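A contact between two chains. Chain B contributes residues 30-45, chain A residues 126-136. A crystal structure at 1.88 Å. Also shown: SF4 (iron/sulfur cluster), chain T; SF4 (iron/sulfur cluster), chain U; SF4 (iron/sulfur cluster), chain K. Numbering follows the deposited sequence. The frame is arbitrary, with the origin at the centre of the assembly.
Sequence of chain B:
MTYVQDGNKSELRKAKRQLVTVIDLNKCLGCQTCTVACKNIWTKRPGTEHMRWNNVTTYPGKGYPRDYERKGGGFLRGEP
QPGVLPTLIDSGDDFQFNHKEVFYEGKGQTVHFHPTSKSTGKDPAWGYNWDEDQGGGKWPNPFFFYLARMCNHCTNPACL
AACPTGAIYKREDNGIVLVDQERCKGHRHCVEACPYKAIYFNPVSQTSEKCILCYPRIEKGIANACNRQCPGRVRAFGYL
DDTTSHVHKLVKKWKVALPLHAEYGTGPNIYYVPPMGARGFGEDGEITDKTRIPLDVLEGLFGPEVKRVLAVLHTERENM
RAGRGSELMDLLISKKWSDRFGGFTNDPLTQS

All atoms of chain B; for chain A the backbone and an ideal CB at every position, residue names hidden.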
# COMPACT_ATOMS: atom_id res chain seq x y z
N GLY B 30 7.22 0.70 -6.96
CA GLY B 30 6.07 1.56 -7.20
C GLY B 30 5.24 1.88 -5.95
O GLY B 30 4.07 2.17 -6.07
N CYS B 31 5.88 1.88 -4.79
CA CYS B 31 5.17 2.05 -3.50
C CYS B 31 4.83 3.50 -3.22
O CYS B 31 4.10 3.75 -2.30
CB CYS B 31 5.99 1.48 -2.33
SG CYS B 31 7.53 2.44 -2.00
N GLN B 32 5.39 4.48 -3.95
CA GLN B 32 5.09 5.91 -3.75
C GLN B 32 5.56 6.48 -2.37
O GLN B 32 5.17 7.57 -2.00
CB GLN B 32 3.56 6.18 -3.86
CG GLN B 32 2.84 5.70 -5.15
CD GLN B 32 3.18 6.58 -6.36
OE1 GLN B 32 3.50 7.74 -6.17
NE2 GLN B 32 3.12 6.03 -7.58
N THR B 33 6.37 5.75 -1.61
CA THR B 33 6.88 6.30 -0.36
C THR B 33 7.66 7.57 -0.61
O THR B 33 7.53 8.55 0.14
CB THR B 33 7.70 5.29 0.46
OG1 THR B 33 6.96 4.10 0.57
CG2 THR B 33 7.99 5.82 1.86
N CYS B 34 8.48 7.57 -1.66
CA CYS B 34 9.20 8.75 -2.05
C CYS B 34 8.27 9.96 -2.35
O CYS B 34 8.58 11.10 -1.96
CB CYS B 34 10.14 8.44 -3.23
SG CYS B 34 9.22 7.66 -4.60
N THR B 35 7.11 9.68 -2.96
CA THR B 35 6.10 10.69 -3.26
C THR B 35 5.60 11.35 -1.99
O THR B 35 5.61 12.62 -1.86
CB THR B 35 4.97 10.03 -4.04
OG1 THR B 35 5.55 9.38 -5.18
CG2 THR B 35 3.88 11.09 -4.47
N VAL B 36 5.23 10.52 -1.05
CA VAL B 36 4.71 11.03 0.24
C VAL B 36 5.80 11.65 1.11
O VAL B 36 5.51 12.56 1.88
CB VAL B 36 3.87 10.00 1.03
CG1 VAL B 36 2.75 9.34 0.14
CG2 VAL B 36 4.74 8.95 1.74
N ALA B 37 7.04 11.15 0.99
CA ALA B 37 8.18 11.68 1.75
C ALA B 37 8.34 13.14 1.38
O ALA B 37 8.38 14.01 2.23
CB ALA B 37 9.50 10.87 1.41
N CYS B 38 8.36 13.42 0.09
CA CYS B 38 8.46 14.80 -0.38
C CYS B 38 7.26 15.62 0.03
O CYS B 38 7.42 16.75 0.54
CB CYS B 38 8.53 14.85 -1.90
SG CYS B 38 8.90 16.51 -2.46
N LYS B 39 6.07 15.07 -0.21
CA LYS B 39 4.82 15.84 -0.11
C LYS B 39 4.61 16.30 1.32
O LYS B 39 4.13 17.41 1.57
CB LYS B 39 3.63 14.97 -0.51
CG LYS B 39 2.34 15.77 -0.87
CD LYS B 39 2.02 15.55 -2.36
CE LYS B 39 1.09 16.52 -2.95
NZ LYS B 39 1.65 17.86 -3.12
N ASN B 40 4.96 15.42 2.25
CA ASN B 40 4.70 15.66 3.65
C ASN B 40 5.69 16.58 4.33
O ASN B 40 5.48 16.96 5.48
CB ASN B 40 4.51 14.33 4.39
CG ASN B 40 3.13 13.75 4.12
OD1 ASN B 40 2.15 14.13 4.77
ND2 ASN B 40 3.02 12.92 3.08
N ILE B 41 6.75 16.96 3.62
CA ILE B 41 7.54 18.12 4.04
C ILE B 41 7.18 19.37 3.26
O ILE B 41 6.88 20.41 3.86
CB ILE B 41 9.05 17.89 3.90
CG1 ILE B 41 9.45 16.57 4.53
CG2 ILE B 41 9.83 19.10 4.52
CD1 ILE B 41 10.83 16.06 4.12
N TRP B 42 7.19 19.27 1.93
CA TRP B 42 7.20 20.45 1.08
C TRP B 42 5.90 20.86 0.42
O TRP B 42 5.76 22.04 0.07
CB TRP B 42 8.27 20.36 -0.02
CG TRP B 42 9.59 19.91 0.48
CD1 TRP B 42 10.19 18.73 0.19
CD2 TRP B 42 10.45 20.57 1.42
NE1 TRP B 42 11.38 18.62 0.86
CE2 TRP B 42 11.57 19.74 1.61
CE3 TRP B 42 10.39 21.79 2.11
CZ2 TRP B 42 12.61 20.06 2.49
CZ3 TRP B 42 11.43 22.13 2.96
CH2 TRP B 42 12.52 21.27 3.14
N THR B 43 5.00 19.93 0.15
CA THR B 43 3.91 20.28 -0.77
C THR B 43 2.54 19.98 -0.23
O THR B 43 1.69 19.44 -0.92
CB THR B 43 4.10 19.67 -2.21
OG1 THR B 43 4.17 18.24 -2.16
CG2 THR B 43 5.36 20.20 -2.83
N LYS B 44 2.34 20.41 1.00
CA LYS B 44 1.01 20.48 1.58
C LYS B 44 0.54 21.92 1.84
O LYS B 44 -0.51 22.12 2.43
CB LYS B 44 0.98 19.64 2.86
CG LYS B 44 0.92 18.20 2.56
CD LYS B 44 1.12 17.31 3.77
CE LYS B 44 0.08 17.45 4.82
NZ LYS B 44 0.43 16.54 5.96
N ARG B 45 1.33 22.90 1.42
CA ARG B 45 0.98 24.30 1.52
C ARG B 45 -0.07 24.66 0.47
O ARG B 45 -0.07 24.07 -0.61
CB ARG B 45 2.24 25.14 1.26
CG ARG B 45 3.33 24.94 2.29
CD ARG B 45 4.58 25.69 1.93
NE ARG B 45 5.36 24.95 0.96
CZ ARG B 45 5.58 25.35 -0.29
NH1 ARG B 45 5.12 26.51 -0.74
NH2 ARG B 45 6.29 24.57 -1.09
N UNK A 126 9.49 0.86 6.22
CA UNK A 126 8.48 1.83 5.92
C UNK A 126 7.71 1.56 4.63
O UNK A 126 8.03 0.66 3.84
CB UNK A 126 9.13 3.21 5.85
N UNK A 127 6.63 2.33 4.49
CA UNK A 127 5.83 2.32 3.30
C UNK A 127 5.10 3.65 3.17
O UNK A 127 5.22 4.54 4.06
CB UNK A 127 4.85 1.15 3.32
N UNK A 128 4.36 3.79 2.09
CA UNK A 128 3.79 5.11 1.79
C UNK A 128 2.60 5.43 2.72
O UNK A 128 2.33 6.60 3.01
CB UNK A 128 3.34 5.17 0.33
N UNK A 129 1.90 4.40 3.20
CA UNK A 129 0.79 4.63 4.07
C UNK A 129 1.34 5.10 5.41
O UNK A 129 0.88 6.10 5.94
CB UNK A 129 -0.07 3.37 4.22
N UNK A 130 2.32 4.37 5.93
CA UNK A 130 2.99 4.72 7.21
C UNK A 130 3.64 6.08 7.18
O UNK A 130 3.57 6.85 8.16
CB UNK A 130 4.05 3.68 7.56
N UNK A 131 4.29 6.37 6.06
CA UNK A 131 5.05 7.61 5.89
C UNK A 131 4.16 8.85 5.65
O UNK A 131 4.69 9.97 5.55
CB UNK A 131 6.02 7.45 4.72
N UNK A 132 2.86 8.63 5.55
CA UNK A 132 1.85 9.72 5.42
C UNK A 132 0.75 9.62 6.46
O UNK A 132 -0.28 10.28 6.36
CB UNK A 132 1.22 9.70 4.03
N UNK A 133 0.98 8.84 7.51
CA UNK A 133 -0.04 8.61 8.51
C UNK A 133 -0.47 9.86 9.29
O UNK A 133 -1.59 9.95 9.76
CB UNK A 133 0.46 7.55 9.49
N UNK A 134 0.38 10.88 9.38
CA UNK A 134 -0.05 12.13 9.97
C UNK A 134 -1.34 12.65 9.33
O UNK A 134 -2.14 13.31 9.98
CB UNK A 134 1.06 13.17 9.84
N UNK A 135 -1.58 12.31 8.06
CA UNK A 135 -2.78 12.76 7.37
C UNK A 135 -4.00 12.05 7.84
O UNK A 135 -5.07 12.64 7.87
CB UNK A 135 -2.64 12.57 5.86
N UNK A 136 -3.83 10.80 8.26
CA UNK A 136 -4.94 10.07 8.87
C UNK A 136 -5.40 10.72 10.16
O UNK A 136 -6.60 10.83 10.45
CB UNK A 136 -4.54 8.62 9.14
FE1 SF4 T . 10.31 3.19 -6.03
FE2 SF4 T . 9.83 5.52 -4.66
FE3 SF4 T . 11.60 3.69 -3.77
FE4 SF4 T . 8.97 3.08 -3.58
S1 SF4 T . 10.02 4.77 -2.51
S2 SF4 T . 10.66 1.72 -4.30
S3 SF4 T . 8.26 4.08 -5.51
S4 SF4 T . 11.75 4.92 -5.73
FE1 SF4 U . 13.22 17.09 -4.37
FE2 SF4 U . 11.12 16.51 -2.91
FE3 SF4 U . 13.01 14.64 -3.33
FE4 SF4 U . 13.57 16.68 -1.67
S1 SF4 U . 11.99 15.04 -1.33
S2 SF4 U . 14.90 15.95 -3.36
S3 SF4 U . 12.38 18.42 -2.66
S4 SF4 U . 11.59 15.62 -4.92
FE1 SF4 K . 3.81 0.61 6.39
FE2 SF4 K . 5.72 -0.26 8.12
FE3 SF4 K . 3.68 1.19 9.04
FE4 SF4 K . 3.24 -1.38 8.17
S1 SF4 K . 4.41 -0.77 10.01
S2 SF4 K . 1.97 0.54 7.70
S3 SF4 K . 4.79 -1.47 6.49
S4 SF4 K . 5.30 1.92 7.58

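Position 126 has phi/psi of 93/169, and the positive phi by itself favours glycine; a CB there would sit 4.9 Å from B:Thr33 CG2. It is A:Gly126, whose CA lies 3.6 Å from S4 of the chain K cluster.

At 127 the CA-to-CB bond points away from chain B and the cluster lies close by, so a metal ligand suits, cysteine above all. A:Cys127 binds the cluster, SG to FE1 at 2.3 Å.

Position 128 lies against the start of the chain B helix, its CA 3.9 Å from B:Thr33 CA. CA-to-CB points toward chain B, and the ideal CB is only 3.1 Å from B:Cys31 O, so branching at CB looks costly; a slim side chain or a flexible one that can turn along the surface would fit. The deposited A:Gln128 is the flexible kind, with chi1 p and chi2 m. Its CB packs 3.6 Å from B:Gln32 C, and it has the largest covered area in the chain A stretch.

Position 129 points away from chain B and would admit many residues. A:Lys129 turns its NZ back to donate to A:Gln128 OE1 at 3.0 Å.

At 130 phi/psi are helical, but an ideal CB would clash with S4 of the chain K cluster. Only glycine fits, and A:Gly130 is found; its N donates to A:Cys127 SG at 3.5 Å.

Position 131 points toward B:Val36 and B:Thr33, with a methyl of each close to its ideal CB. Alanine, serine or another small residue would suit. A:Ser131 rests its CB 3.6 Å from B:Val36 CG2, while its OG turns back to A:Cys127 O at 2.8 Å, meeting its polar need within its own chain.

At 132 the ideal CB lies 4.0 Å from B:Val36 CB and 3.8 Å from B:Asn40 ND2, which favours something small and apolar. A:Ala132 packs its CB 4.0 Å from B:Val36 CB.

Position 133 points away from this stretch of chain B, which sets no requirement there; it is A:Phe133.

Positions 134 and 135 both point toward B:Asn40 and B:Lys44, an acceptor beside a positive charge. At 134 a polar end one or two atoms beyond CB is needed to span the gap, as in asparagine or aspartate; it is A:Asn134, chi1 p, its side chain set beside B:Asn40 and B:Lys44. At 135 an amide can serve both partners, whereas a carboxylate would satisfy the lysine alone. A:Asn135 receives B:Lys44 NZ on OD1 and donates ND2 to B:Asn40 OD1, both at 2.8 Å.

Position 136 is out of reach, and A:Asn136 touches nothing in this stretch of chain B.

Chain A 126-136: GCQKGSAFNNN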
# COMPACT_ATOMS: atom_id res chain seq x y z
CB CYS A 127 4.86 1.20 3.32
SG CYS A 127 3.34 1.46 4.30
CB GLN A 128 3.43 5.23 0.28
CG GLN A 128 2.12 4.50 -0.14
CD GLN A 128 2.28 3.00 -0.26
OE1 GLN A 128 3.04 2.37 0.49
NE2 GLN A 128 1.51 2.39 -1.15
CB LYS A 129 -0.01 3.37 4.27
CG LYS A 129 -0.91 3.02 3.09
CD LYS A 129 -0.16 2.27 1.98
CE LYS A 129 0.32 0.88 2.41
NZ LYS A 129 1.12 0.23 1.33
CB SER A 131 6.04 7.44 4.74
OG SER A 131 7.04 6.47 5.07
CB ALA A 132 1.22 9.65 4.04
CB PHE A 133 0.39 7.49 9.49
CG PHE A 133 -0.77 7.00 10.25
CD1 PHE A 133 -1.69 6.21 9.62
CD2 PHE A 133 -1.03 7.44 11.54
CE1 PHE A 133 -2.85 5.80 10.27
CE2 PHE A 133 -2.19 7.04 12.19
CZ PHE A 133 -3.10 6.23 11.54
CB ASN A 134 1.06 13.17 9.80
CG ASN A 134 1.19 13.69 8.34
OD1 ASN A 134 2.04 13.23 7.57
ND2 ASN A 134 0.40 14.71 8.02
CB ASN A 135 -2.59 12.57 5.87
CG ASN A 135 -1.46 13.42 5.36
OD1 ASN A 135 -1.59 14.64 5.31
ND2 ASN A 135 -0.31 12.81 5.14
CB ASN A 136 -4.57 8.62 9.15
CG ASN A 136 -4.52 7.77 7.91
OD1 ASN A 136 -3.66 7.98 7.08
ND2 ASN A 136 -5.42 6.78 7.79
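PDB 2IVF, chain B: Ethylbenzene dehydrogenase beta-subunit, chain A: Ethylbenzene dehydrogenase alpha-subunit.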